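Local structure of cypemycin cysteine dehydrogenase (decarboxylating) (Streptomyces sp, 6JDD) at residues A[99-102]-A[103-107]; A[110-113]-A[114-117]; A[27-30]-A[31-35]; A[52-55]-A[56-60]. The protein catalyses the FAD-dependent oxidative decarboxylation of the C-terminal cysteine of the cypemycin precursor peptide during linaridin biosynthesis. All blocks are in the same frame, centred on the assembly; numbering follows the deposited sequence.

Interaction 1: residues A[99-102]-A[103-107]; sequences TVMR and LAQGR. With FAD (flavin-adenine dinucleotide), chain B.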
# COMPACT_ATOMS: atom_id res chain seq x y z
N THR A 99 -2.55 8.45 -31.84
CA THR A 99 -1.20 7.90 -32.15
C THR A 99 -0.75 8.59 -33.45
O THR A 99 0.41 9.02 -33.54
CB THR A 99 -1.12 6.36 -32.17
OG1 THR A 99 -0.94 5.76 -30.88
CG2 THR A 99 0.04 5.88 -33.02
N VAL A 100 -1.67 8.73 -34.39
CA VAL A 100 -1.36 9.35 -35.71
C VAL A 100 -1.06 10.84 -35.56
O VAL A 100 -0.12 11.27 -36.17
CB VAL A 100 -2.48 9.06 -36.70
CG1 VAL A 100 -2.27 9.80 -37.99
CG2 VAL A 100 -2.53 7.57 -36.93
N MET A 101 -1.79 11.57 -34.72
CA MET A 101 -1.44 12.97 -34.41
C MET A 101 -0.01 13.06 -33.82
O MET A 101 0.77 13.89 -34.27
CB MET A 101 -2.47 13.61 -33.48
CG MET A 101 -3.87 13.66 -34.00
SD MET A 101 -4.10 14.65 -35.55
CE MET A 101 -3.77 13.39 -36.80
N ARG A 102 0.30 12.20 -32.85
CA ARG A 102 1.64 12.20 -32.19
C ARG A 102 2.73 11.94 -33.23
O ARG A 102 3.80 12.57 -33.14
CB ARG A 102 1.68 11.16 -31.07
CG ARG A 102 0.99 11.60 -29.79
CD ARG A 102 1.56 10.91 -28.56
NE ARG A 102 1.16 9.51 -28.48
CZ ARG A 102 1.96 8.52 -28.11
NH1 ARG A 102 3.22 8.77 -27.79
NH2 ARG A 102 1.50 7.28 -28.06
N LEU A 103 2.47 11.03 -34.18
CA LEU A 103 3.44 10.66 -35.24
C LEU A 103 3.64 11.85 -36.19
O LEU A 103 4.75 12.23 -36.45
CB LEU A 103 2.87 9.44 -35.95
CG LEU A 103 3.79 8.80 -36.96
CD1 LEU A 103 5.12 8.36 -36.32
CD2 LEU A 103 3.04 7.65 -37.59
N ALA A 104 2.53 12.44 -36.62
CA ALA A 104 2.48 13.63 -37.49
C ALA A 104 3.17 14.82 -36.84
O ALA A 104 3.46 15.76 -37.54
CB ALA A 104 1.04 13.98 -37.77
N GLN A 105 3.38 14.79 -35.52
CA GLN A 105 3.89 15.98 -34.82
C GLN A 105 5.31 15.71 -34.32
O GLN A 105 5.83 16.50 -33.51
CB GLN A 105 2.90 16.36 -33.73
CG GLN A 105 1.64 16.91 -34.37
CD GLN A 105 0.43 16.94 -33.45
OE1 GLN A 105 0.53 16.73 -32.24
NE2 GLN A 105 -0.73 17.21 -34.05
N GLY A 106 5.90 14.62 -34.75
CA GLY A 106 7.31 14.36 -34.40
C GLY A 106 7.53 13.95 -32.94
O GLY A 106 8.67 13.86 -32.52
N ARG A 107 6.47 13.57 -32.24
CA ARG A 107 6.56 13.24 -30.80
C ARG A 107 7.34 11.93 -30.61
O ARG A 107 7.23 11.02 -31.43
CB ARG A 107 5.16 13.20 -30.20
CG ARG A 107 4.39 14.51 -30.37
CD ARG A 107 5.08 15.67 -29.67
NE ARG A 107 5.46 15.32 -28.31
CZ ARG A 107 4.71 15.49 -27.26
NH1 ARG A 107 3.55 16.06 -27.39
NH2 ARG A 107 5.10 15.12 -26.05
PA FAD B . -0.99 5.80 -25.30
O1A FAD B . 0.46 5.49 -25.14
O2A FAD B . -1.97 5.04 -24.47
O5B FAD B . -1.22 7.37 -25.08
C5B FAD B . -1.53 7.85 -23.75
C4B FAD B . -1.15 9.31 -23.64
O4B FAD B . -0.35 9.50 -22.44
C3B FAD B . -0.31 9.87 -24.80
O3B FAD B . -0.66 11.22 -25.08
C2B FAD B . 1.12 9.76 -24.26
O2B FAD B . 2.00 10.68 -24.86
C1B FAD B . 0.90 10.07 -22.78
N9A FAD B . 1.91 9.51 -21.90
C8A FAD B . 3.24 9.29 -22.18
N7A FAD B . 3.89 8.76 -21.17
C5A FAD B . 2.93 8.64 -20.17
C6A FAD B . 3.00 8.15 -18.84
N6A FAD B . 4.10 7.68 -18.28
N1A FAD B . 1.85 8.17 -18.12
C2A FAD B . 0.74 8.65 -18.69
N3A FAD B . 0.56 9.13 -19.92
C4A FAD B . 1.71 9.10 -20.61
N1 FAD B . -9.42 6.18 -30.26
C2 FAD B . -9.29 6.07 -31.60
O2 FAD B . -8.54 6.82 -32.23
N3 FAD B . -9.96 5.13 -32.31
C4 FAD B . -10.81 4.23 -31.72
O4 FAD B . -11.40 3.40 -32.40
C4X FAD B . -10.98 4.32 -30.32
N5 FAD B . -11.79 3.48 -29.73
C5X FAD B . -11.94 3.58 -28.38
C6 FAD B . -12.80 2.68 -27.73
C7 FAD B . -13.00 2.73 -26.37
C7M FAD B . -13.94 1.75 -25.71
C8 FAD B . -12.31 3.70 -25.60
C8M FAD B . -12.51 3.77 -24.11
C9 FAD B . -11.46 4.59 -26.22
C9A FAD B . -11.25 4.55 -27.61
N10 FAD B . -10.40 5.43 -28.27
C10 FAD B . -10.23 5.35 -29.64
C1' FAD B . -9.67 6.45 -27.51
C2' FAD B . -8.23 6.05 -27.25
O2' FAD B . -8.19 4.92 -26.39
C3' FAD B . -7.44 7.20 -26.62
O3' FAD B . -7.30 8.26 -27.56
C4' FAD B . -6.06 6.79 -26.10
O4' FAD B . -5.42 7.92 -25.51
C5' FAD B . -5.18 6.24 -27.20
O5' FAD B . -3.83 6.05 -26.69
P FAD B . -2.76 5.25 -27.57
O1P FAD B . -2.77 5.82 -28.95
O2P FAD B . -3.01 3.78 -27.40
O3P FAD B . -1.39 5.64 -26.84
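The carbonyl oxygen of Arg102 takes two backbone N-H groups at the point where helix 97-104 runs out. Arg107 N binds Arg102 O at 3.0 Å, and Gln105 N adds a weak bond to the same Arg102 O at 3.3 Å. One step inside this turn, Gly106 N donates to Leu103 O at 3.2 Å. Gly106 has positive phi (73°), and these bonds together make a Schellman motif, which carries the chain off the helix and brings Arg107 CB to 4.1 Å from Arg102 CB. Arg102 bends at its third torsion (-73°) and lays one guanidinium face across the FAD ribose, with C2B 4.1 Å above the plane. Its NH2 lies 3.5 Å from the bridging FAD oxygen O3P, a long approach in which the positive charge probably still favours the diphosphate, while NH1 is tied by a salt bridge to Asp109. The NE of Arg107 forms a salt bridge with Asp98 of a second subunit, and Gln105 NE2 reaches Gln105 O of a third.

A turn earlier, Thr99 OG1 donates to the flavin-side phosphate oxygen O1P at 2.7 Å. With its methyl anti to the backbone N, the hydroxyl swings out beside that N and faces the phosphate. One helix thus supplies a hydroxyl and a guanidinium to the diphosphate and ribose, while its capped end meets neighbouring chains: an FAD site built at the subunit interface of this flavoprotein oligomer.

Interaction 2: residues A[110-113]-A[114-117]; sequences SPAL and MMLQ. With FAD (flavin-adenine dinucleotide), chain C.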
# COMPACT_ATOMS: atom_id res chain seq x y z
N SER A 110 7.07 8.13 -26.18
CA SER A 110 7.03 6.68 -25.90
C SER A 110 8.10 6.04 -26.75
O SER A 110 8.51 6.58 -27.74
CB SER A 110 5.66 6.11 -26.12
OG SER A 110 5.39 5.85 -27.49
N PRO A 111 8.70 4.94 -26.31
CA PRO A 111 9.80 4.36 -27.10
C PRO A 111 9.37 3.89 -28.48
O PRO A 111 10.17 3.95 -29.33
CB PRO A 111 10.24 3.20 -26.18
CG PRO A 111 9.05 2.95 -25.29
CD PRO A 111 8.46 4.30 -25.02
N ALA A 112 8.13 3.42 -28.66
CA ALA A 112 7.57 3.03 -29.98
C ALA A 112 7.51 4.27 -30.87
O ALA A 112 7.77 4.19 -32.04
CB ALA A 112 6.23 2.36 -29.89
N LEU A 113 7.17 5.42 -30.30
CA LEU A 113 7.10 6.62 -31.15
C LEU A 113 8.50 7.11 -31.51
O LEU A 113 8.66 7.56 -32.62
CB LEU A 113 6.17 7.68 -30.56
CG LEU A 113 4.88 7.80 -31.36
CD1 LEU A 113 3.74 7.08 -30.69
CD2 LEU A 113 4.53 9.23 -31.68
N MET A 114 9.46 7.02 -30.59
CA MET A 114 10.87 7.32 -30.95
C MET A 114 11.22 6.43 -32.16
O MET A 114 11.69 6.94 -33.15
CB MET A 114 11.81 7.08 -29.77
CG MET A 114 13.30 7.30 -30.07
SD MET A 114 13.64 9.04 -30.29
CE MET A 114 13.86 9.53 -28.57
N MET A 115 10.93 5.14 -32.02
CA MET A 115 11.24 4.11 -33.02
C MET A 115 10.61 4.48 -34.35
O MET A 115 11.31 4.49 -35.34
CB MET A 115 10.70 2.79 -32.48
CG MET A 115 11.00 1.61 -33.37
SD MET A 115 10.25 0.12 -32.69
CE MET A 115 8.51 0.42 -32.94
N LEU A 116 9.33 4.82 -34.36
CA LEU A 116 8.59 5.12 -35.60
C LEU A 116 9.10 6.45 -36.19
O LEU A 116 9.10 6.58 -37.41
CB LEU A 116 7.08 5.15 -35.31
CG LEU A 116 6.46 3.80 -34.97
CD1 LEU A 116 4.98 3.93 -34.72
CD2 LEU A 116 6.70 2.78 -36.05
N GLN A 117 9.52 7.42 -35.36
CA GLN A 117 10.14 8.66 -35.87
C GLN A 117 11.45 8.32 -36.59
O GLN A 117 11.75 8.98 -37.59
CB GLN A 117 10.43 9.69 -34.77
CG GLN A 117 9.21 10.36 -34.10
CD GLN A 117 8.22 11.03 -35.02
OE1 GLN A 117 8.56 11.42 -36.14
NE2 GLN A 117 6.98 11.17 -34.55
PA FAD C . 9.08 14.52 -19.52
O1A FAD C . 8.51 15.57 -18.64
O2A FAD C . 9.70 13.32 -18.88
O5B FAD C . 7.98 14.05 -20.59
C5B FAD C . 7.12 12.93 -20.25
C4B FAD C . 5.85 13.01 -21.05
O4B FAD C . 4.71 12.86 -20.16
C3B FAD C . 5.62 14.33 -21.80
O3B FAD C . 4.97 14.10 -23.05
C2B FAD C . 4.71 15.11 -20.84
O2B FAD C . 3.92 16.08 -21.50
C1B FAD C . 3.86 13.98 -20.27
N9A FAD C . 3.31 14.27 -18.95
C8A FAD C . 2.95 15.49 -18.44
N7A FAD C . 2.49 15.41 -17.22
C5A FAD C . 2.55 14.06 -16.91
C6A FAD C . 2.20 13.32 -15.75
N6A FAD C . 1.70 13.88 -14.65
N1A FAD C . 2.39 11.98 -15.79
C2A FAD C . 2.89 11.44 -16.90
N3A FAD C . 3.26 12.02 -18.04
C4A FAD C . 3.05 13.35 -17.97
N1 FAD C . 15.50 11.07 -26.07
C2 FAD C . 16.19 12.03 -26.74
O2 FAD C . 15.60 12.93 -27.35
N3 FAD C . 17.54 12.05 -26.77
C4 FAD C . 18.30 11.11 -26.12
O4 FAD C . 19.52 11.16 -26.18
C4X FAD C . 17.62 10.09 -25.42
N5 FAD C . 18.33 9.18 -24.80
C5X FAD C . 17.65 8.21 -24.12
C6 FAD C . 18.39 7.22 -23.45
C7 FAD C . 17.77 6.21 -22.75
C7M FAD C . 18.60 5.17 -22.04
C8 FAD C . 16.36 6.17 -22.70
C8M FAD C . 15.66 5.07 -21.93
C9 FAD C . 15.62 7.13 -23.35
C9A FAD C . 16.24 8.16 -24.07
N10 FAD C . 15.52 9.15 -24.74
C10 FAD C . 16.18 10.15 -25.44
C1' FAD C . 14.05 9.14 -24.72
C2' FAD C . 13.49 10.13 -23.72
O2' FAD C . 13.84 9.73 -22.40
C3' FAD C . 11.96 10.22 -23.83
O3' FAD C . 11.62 10.82 -25.08
C4' FAD C . 11.31 11.01 -22.70
O4' FAD C . 9.89 11.02 -22.88
C5' FAD C . 11.81 12.43 -22.61
O5' FAD C . 11.02 13.17 -21.64
P FAD C . 11.50 14.63 -21.19
O1P FAD C . 11.78 15.44 -22.42
O2P FAD C . 12.57 14.48 -20.16
O3P FAD C . 10.17 15.20 -20.49
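Ala112 and Met115 touch on the side of helix 111-118 that packs on the parallel sheet. Met115 runs extended as far as SD and then bends, which brings its CE over Ala112, 4.3 Å from Ala112 CB. Next to it Leu116 lays its CB and CG alongside the carbonyl of Ala112, whose oxygen accepts Leu116 N at 2.9 Å. This is the closely filled side: Ala112 and Leu116 lean on His14, Met115 on His12, and both Met115 and Leu116 on Phe90.

Elsewhere the side chains of the two halves hardly meet. Leu113 CD2 comes no closer than 4.2 Å to Gln117 NE2; Leu113 rests on Arg102, and Gln117 spends its amide on other partners, NE2 on the carbonyls of Leu103 and Arg107, OE1 on Asn133 of a second subunit. The Met114 side chain leads away from the rest of the contact. Its CG stands anti to the backbone N (177°), two further bends follow, and the methyl CE ends 3.4 Å from N1 of an FAD hydrogen-bonded to several residues of that second subunit. This FAD and Pro130 of the second subunit bury Met114.

At the start, Ser110 OG accepts a weak bond from Leu113 N at 3.4 Å and is itself bonded to Asp68, whose other oxygen takes Ala112 N. A serine N-cap with an aspartate behind it thus begins a helix that closes a flavin site across a subunit boundary.

Interaction 3: residues A[27-30]-A[31-35]; sequences WIHW and LREFQ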
# COMPACT_ATOMS: atom_id res chain seq x y z
N TRP A 27 -5.55 -12.00 -35.07
CA TRP A 27 -4.76 -11.67 -36.29
C TRP A 27 -3.28 -12.05 -36.15
O TRP A 27 -2.70 -12.51 -37.13
CB TRP A 27 -4.90 -10.19 -36.61
CG TRP A 27 -6.22 -9.93 -37.23
CD1 TRP A 27 -7.32 -9.37 -36.66
CD2 TRP A 27 -6.60 -10.33 -38.55
NE1 TRP A 27 -8.36 -9.34 -37.55
CE2 TRP A 27 -7.94 -9.92 -38.72
CE3 TRP A 27 -5.93 -10.97 -39.59
CZ2 TRP A 27 -8.62 -10.13 -39.93
CZ3 TRP A 27 -6.62 -11.19 -40.77
CH2 TRP A 27 -7.94 -10.76 -40.94
N ILE A 28 -2.66 -11.83 -35.00
CA ILE A 28 -1.26 -12.30 -34.77
C ILE A 28 -1.24 -13.84 -34.91
O ILE A 28 -0.36 -14.35 -35.61
CB ILE A 28 -0.70 -11.86 -33.40
CG1 ILE A 28 -0.68 -10.34 -33.24
CG2 ILE A 28 0.68 -12.48 -33.17
CD1 ILE A 28 0.25 -9.64 -34.18
N HIS A 29 -2.18 -14.55 -34.29
CA HIS A 29 -2.28 -16.02 -34.40
C HIS A 29 -2.40 -16.40 -35.88
O HIS A 29 -1.65 -17.26 -36.32
CB HIS A 29 -3.45 -16.53 -33.56
CG HIS A 29 -3.65 -18.00 -33.69
ND1 HIS A 29 -2.71 -18.91 -33.21
CD2 HIS A 29 -4.65 -18.72 -34.24
CE1 HIS A 29 -3.13 -20.11 -33.46
NE2 HIS A 29 -4.32 -20.02 -34.08
N TRP A 30 -3.31 -15.75 -36.63
CA TRP A 30 -3.48 -15.94 -38.10
C TRP A 30 -2.14 -15.77 -38.85
O TRP A 30 -1.72 -16.70 -39.59
CB TRP A 30 -4.54 -14.98 -38.66
CG TRP A 30 -4.67 -14.98 -40.16
CD1 TRP A 30 -5.51 -15.76 -40.91
CD2 TRP A 30 -3.93 -14.17 -41.10
NE1 TRP A 30 -5.33 -15.50 -42.24
CE2 TRP A 30 -4.37 -14.54 -42.39
CE3 TRP A 30 -2.96 -13.17 -40.98
CZ2 TRP A 30 -3.86 -13.94 -43.54
CZ3 TRP A 30 -2.44 -12.60 -42.12
CH2 TRP A 30 -2.89 -12.98 -43.38
N LEU A 31 -1.48 -14.64 -38.65
CA LEU A 31 -0.19 -14.38 -39.33
C LEU A 31 0.84 -15.45 -38.95
O LEU A 31 1.57 -15.89 -39.82
CB LEU A 31 0.27 -12.97 -38.95
CG LEU A 31 1.58 -12.51 -39.58
CD1 LEU A 31 1.49 -12.50 -41.09
CD2 LEU A 31 1.94 -11.14 -39.04
N ARG A 32 0.89 -15.92 -37.70
CA ARG A 32 1.88 -16.97 -37.29
C ARG A 32 1.60 -18.29 -38.02
O ARG A 32 2.56 -18.98 -38.32
CB ARG A 32 1.86 -17.13 -35.77
CG ARG A 32 2.20 -15.85 -35.02
CD ARG A 32 3.68 -15.63 -34.84
NE ARG A 32 4.17 -16.64 -33.93
CZ ARG A 32 4.77 -17.76 -34.29
NH1 ARG A 32 5.01 -18.05 -35.56
NH2 ARG A 32 5.17 -18.58 -33.34
N GLU A 33 0.34 -18.66 -38.26
CA GLU A 33 -0.02 -19.93 -38.95
C GLU A 33 0.15 -19.75 -40.46
O GLU A 33 0.75 -20.62 -41.10
CB GLU A 33 -1.46 -20.36 -38.64
CG GLU A 33 -1.71 -20.67 -37.17
CD GLU A 33 -1.21 -22.02 -36.66
OE1 GLU A 33 -2.04 -22.76 -36.06
OE2 GLU A 33 0.00 -22.33 -36.83
N PHE A 34 -0.36 -18.65 -41.00
CA PHE A 34 -0.18 -18.29 -42.43
C PHE A 34 1.31 -18.26 -42.81
O PHE A 34 1.65 -18.65 -43.93
CB PHE A 34 -0.88 -16.96 -42.66
CG PHE A 34 -0.82 -16.49 -44.09
CD1 PHE A 34 -1.45 -17.22 -45.08
CD2 PHE A 34 -0.11 -15.34 -44.44
CE1 PHE A 34 -1.40 -16.81 -46.40
CE2 PHE A 34 -0.07 -14.93 -45.76
CZ PHE A 34 -0.71 -15.67 -46.73
N GLN A 35 2.22 -17.84 -41.93
CA GLN A 35 3.64 -17.61 -42.33
C GLN A 35 4.60 -17.96 -41.19
O GLN A 35 5.28 -17.09 -40.66
CB GLN A 35 3.72 -16.16 -42.81
CG GLN A 35 4.99 -15.83 -43.57
CD GLN A 35 4.94 -14.47 -44.24
OE1 GLN A 35 3.86 -13.88 -44.48
NE2 GLN A 35 6.14 -13.99 -44.56
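Trp30 and Phe34 sit one turn apart on helix 24-34, the crossover of the beta-alpha-beta unit between strands 10-15 and 39-44 in this Rossmann-like flavoprotein fold. The two side chains run side by side in the same direction, each with CG anti to its backbone N, and form an offset stack: the six-membered ring of Trp30 and the ring of Phe34 have centroids 4.8 Å apart and planes only 13° from parallel. Phe34 CB lies over the middle of that Trp30 ring, 4.2 Å from its centroid, as a CH-pi contact. Trp27 CZ3 approaches the opposite face of the indole near its rim, so the indole is sandwiched between Trp27 and Phe34, which probably limits its rotation.

A second CH-pi contact joins His29 and Glu33. Glu33 CG lies over the imidazole face, while the carboxylate, turned 49° from the ring, stops short of a salt bridge.

Among aliphatic groups, Ile28 CG2 passes Arg32 CG obliquely at 4.1 Å, and Leu31 CB touches Trp30 CE3; Leu31 and Trp30 both reach Leu176 of helix 172-185. Arg32 goes on to give its NE to Leu60 O.

The backbone adds regular i to i+4 bonds. The last of these that spans the contact is also the shortest: Phe34 N to Trp30 O, 2.8 Å, with an N-H...O angle of 169°.

Interaction 4: residues A[52-55]-A[56-60]; sequences LAVR and ALRHL. With FAD (flavin-adenine dinucleotide), chain D.
Helix 54-60 is the crossover of the second beta-alpha-beta unit, joining strand 39-44 to strand 65-67, and Val54 and Arg58 meet across its first turn. CG1 of Val54 lies over one face of the Arg58 guanidinium, 3.4 Å from NH1. The arginine chain runs extended from CG to NE, back toward the N-terminal end of the helix, to bring the group there, and NH2 is then anchored on Val65 O in the next strand. Arg58 N donates to Val54 O at 3.0 Å.

The inward side is aliphatic. Leu52, just ahead of the helix, has its CG between the backbone N and the carbonyl carbon (62°), a torsion that turns CD1 toward Leu57 CD1, 3.9 Å away, the two side chains crossing at about a right angle. Leu57 continues onto Val42 and Val44 of the sheet and Ile28 of the preceding helix. Ala53 stands at the N-cap position, and its carbonyl oxygen takes a weak bond from Ala56 N at 3.1 Å.

The outer side faces a fourth subunit. His59 N binds Arg55 O weakly at 3.3 Å, and the imidazole presents one face to the flavin methyl C7M of an FAD held by that subunit, 3.4 Å above the ring plane and offset to its rim. Arg55 NH2 makes a weak bond to Arg50 O of the same neighbour. C7M is a carbon, so His59 meets the flavin by van der Waals contact over its ring face, without a polar bond.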
# COMPACT_ATOMS: atom_id res chain seq x y z
N LEU A 52 -6.45 -5.64 -24.48
CA LEU A 52 -5.88 -6.99 -24.67
C LEU A 52 -4.90 -7.30 -23.55
O LEU A 52 -4.63 -6.42 -22.74
CB LEU A 52 -5.26 -7.10 -26.06
CG LEU A 52 -4.10 -6.17 -26.36
CD1 LEU A 52 -2.89 -6.52 -25.53
CD2 LEU A 52 -3.74 -6.29 -27.82
N ALA A 53 -4.41 -8.53 -23.50
CA ALA A 53 -3.42 -8.96 -22.50
C ALA A 53 -2.07 -9.12 -23.20
O ALA A 53 -1.94 -9.94 -24.13
CB ALA A 53 -3.92 -10.23 -21.85
N VAL A 54 -1.07 -8.38 -22.72
CA VAL A 54 0.31 -8.49 -23.27
C VAL A 54 0.79 -9.94 -23.13
O VAL A 54 1.53 -10.42 -24.03
CB VAL A 54 1.24 -7.49 -22.57
CG1 VAL A 54 2.67 -7.66 -23.03
CG2 VAL A 54 0.76 -6.09 -22.84
N ARG A 55 0.42 -10.59 -22.02
CA ARG A 55 0.84 -11.99 -21.73
C ARG A 55 0.46 -12.91 -22.90
O ARG A 55 1.31 -13.72 -23.31
CB ARG A 55 0.21 -12.48 -20.42
CG ARG A 55 1.21 -12.78 -19.32
CD ARG A 55 0.54 -13.31 -18.06
NE ARG A 55 0.39 -12.28 -17.04
CZ ARG A 55 -0.64 -11.45 -16.96
NH1 ARG A 55 -0.70 -10.55 -15.99
NH2 ARG A 55 -1.62 -11.52 -17.84
N ALA A 56 -0.77 -12.77 -23.41
CA ALA A 56 -1.24 -13.61 -24.52
C ALA A 56 -0.36 -13.40 -25.77
O ALA A 56 -0.03 -14.39 -26.45
CB ALA A 56 -2.70 -13.33 -24.77
N LEU A 57 0.09 -12.17 -26.03
CA LEU A 57 0.96 -11.88 -27.19
C LEU A 57 2.34 -12.51 -26.97
O LEU A 57 2.95 -12.96 -27.95
CB LEU A 57 1.09 -10.36 -27.37
CG LEU A 57 -0.18 -9.61 -27.77
CD1 LEU A 57 0.02 -8.12 -27.60
CD2 LEU A 57 -0.60 -9.93 -29.18
N ARG A 58 2.84 -12.48 -25.75
CA ARG A 58 4.13 -13.15 -25.46
C ARG A 58 4.03 -14.61 -25.91
O ARG A 58 5.05 -15.14 -26.34
CB ARG A 58 4.51 -13.07 -23.99
CG ARG A 58 5.02 -11.72 -23.56
CD ARG A 58 5.40 -11.69 -22.09
NE ARG A 58 5.21 -10.34 -21.58
CZ ARG A 58 5.93 -9.28 -21.98
NH1 ARG A 58 5.67 -8.08 -21.46
NH2 ARG A 58 6.90 -9.42 -22.88
N HIS A 59 2.87 -15.25 -25.81
CA HIS A 59 2.66 -16.66 -26.25
C HIS A 59 2.43 -16.70 -27.76
O HIS A 59 3.04 -17.53 -28.43
CB HIS A 59 1.54 -17.36 -25.45
CG HIS A 59 1.92 -17.54 -24.01
ND1 HIS A 59 2.85 -18.50 -23.62
CD2 HIS A 59 1.59 -16.83 -22.89
CE1 HIS A 59 3.06 -18.37 -22.31
NE2 HIS A 59 2.29 -17.36 -21.83
N LEU A 60 1.60 -15.84 -28.32
CA LEU A 60 1.22 -15.99 -29.74
C LEU A 60 2.33 -15.47 -30.67
O LEU A 60 2.41 -15.97 -31.77
CB LEU A 60 -0.09 -15.24 -29.97
CG LEU A 60 -1.26 -15.78 -29.15
CD1 LEU A 60 -2.43 -14.80 -29.10
CD2 LEU A 60 -1.71 -17.13 -29.68
PA FAD D . -10.10 -20.43 -12.46
O1A FAD D . -11.34 -19.83 -11.87
O2A FAD D . -9.01 -19.51 -12.89
O5B FAD D . -9.51 -21.53 -11.45
C5B FAD D . -8.52 -21.11 -10.47
C4B FAD D . -8.53 -22.07 -9.31
O4B FAD D . -8.62 -21.32 -8.07
C3B FAD D . -9.70 -23.07 -9.27
O3B FAD D . -9.29 -24.33 -8.77
C2B FAD D . -10.69 -22.38 -8.33
O2B FAD D . -11.57 -23.29 -7.71
C1B FAD D . -9.74 -21.74 -7.33
N9A FAD D . -10.30 -20.57 -6.65
C8A FAD D . -11.62 -20.34 -6.34
N7A FAD D . -11.79 -19.19 -5.73
C5A FAD D . -10.52 -18.64 -5.64
C6A FAD D . -10.03 -17.43 -5.10
N6A FAD D . -10.81 -16.52 -4.53
N1A FAD D . -8.70 -17.20 -5.19
C2A FAD D . -7.93 -18.13 -5.77
N3A FAD D . -8.27 -19.30 -6.31
C4A FAD D . -9.59 -19.49 -6.21
N1 FAD D . -5.14 -25.38 -19.29
C2 FAD D . -5.91 -26.11 -20.12
O2 FAD D . -6.71 -26.94 -19.69
N3 FAD D . -5.85 -25.97 -21.48
C4 FAD D . -4.99 -25.07 -22.07
O4 FAD D . -4.97 -24.98 -23.29
C4X FAD D . -4.17 -24.29 -21.24
N5 FAD D . -3.35 -23.44 -21.79
C5X FAD D . -2.56 -22.69 -20.95
C6 FAD D . -1.67 -21.77 -21.53
C7 FAD D . -0.85 -20.99 -20.75
C7M FAD D . 0.09 -20.00 -21.40
C8 FAD D . -0.89 -21.11 -19.34
C8M FAD D . -0.00 -20.27 -18.47
C9 FAD D . -1.76 -22.02 -18.77
C9A FAD D . -2.61 -22.82 -19.55
N10 FAD D . -3.49 -23.74 -19.00
C10 FAD D . -4.30 -24.51 -19.82
C1' FAD D . -3.57 -23.90 -17.54
C2' FAD D . -4.76 -23.18 -16.95
O2' FAD D . -4.60 -21.77 -17.11
C3' FAD D . -4.92 -23.50 -15.46
O3' FAD D . -5.30 -24.87 -15.31
C4' FAD D . -5.94 -22.62 -14.74
O4' FAD D . -6.00 -22.98 -13.36
C5' FAD D . -7.32 -22.72 -15.35
O5' FAD D . -8.27 -22.01 -14.51
P FAD D . -9.76 -21.76 -15.05
O1P FAD D . -10.31 -23.06 -15.54
O2P FAD D . -9.74 -20.59 -15.98
O3P FAD D . -10.52 -21.35 -13.70

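Overall arrangement
From the N terminus the order is interaction 3, interaction 4, interaction 1, interaction 2. Each is a local contact within a helix turn or its end, so none closes a long loop, and the four stand in series without nesting or crossing. Interactions 3 and 4 join the two successive crossover helices, where His29 ND1 packs 4.1 Å from Leu60 CD2. Interactions 1 and 2 touch likewise: Arg107 O lies 3.3 Å from Leu113 CD2, linking helix 111-118 to the end of helix 97-104. Between the pairs, the centres of interactions 1 and 3 are about 29 Å apart, on opposite sides of the chain's centre. Interactions 1, 2 and 4 each meet a different FAD.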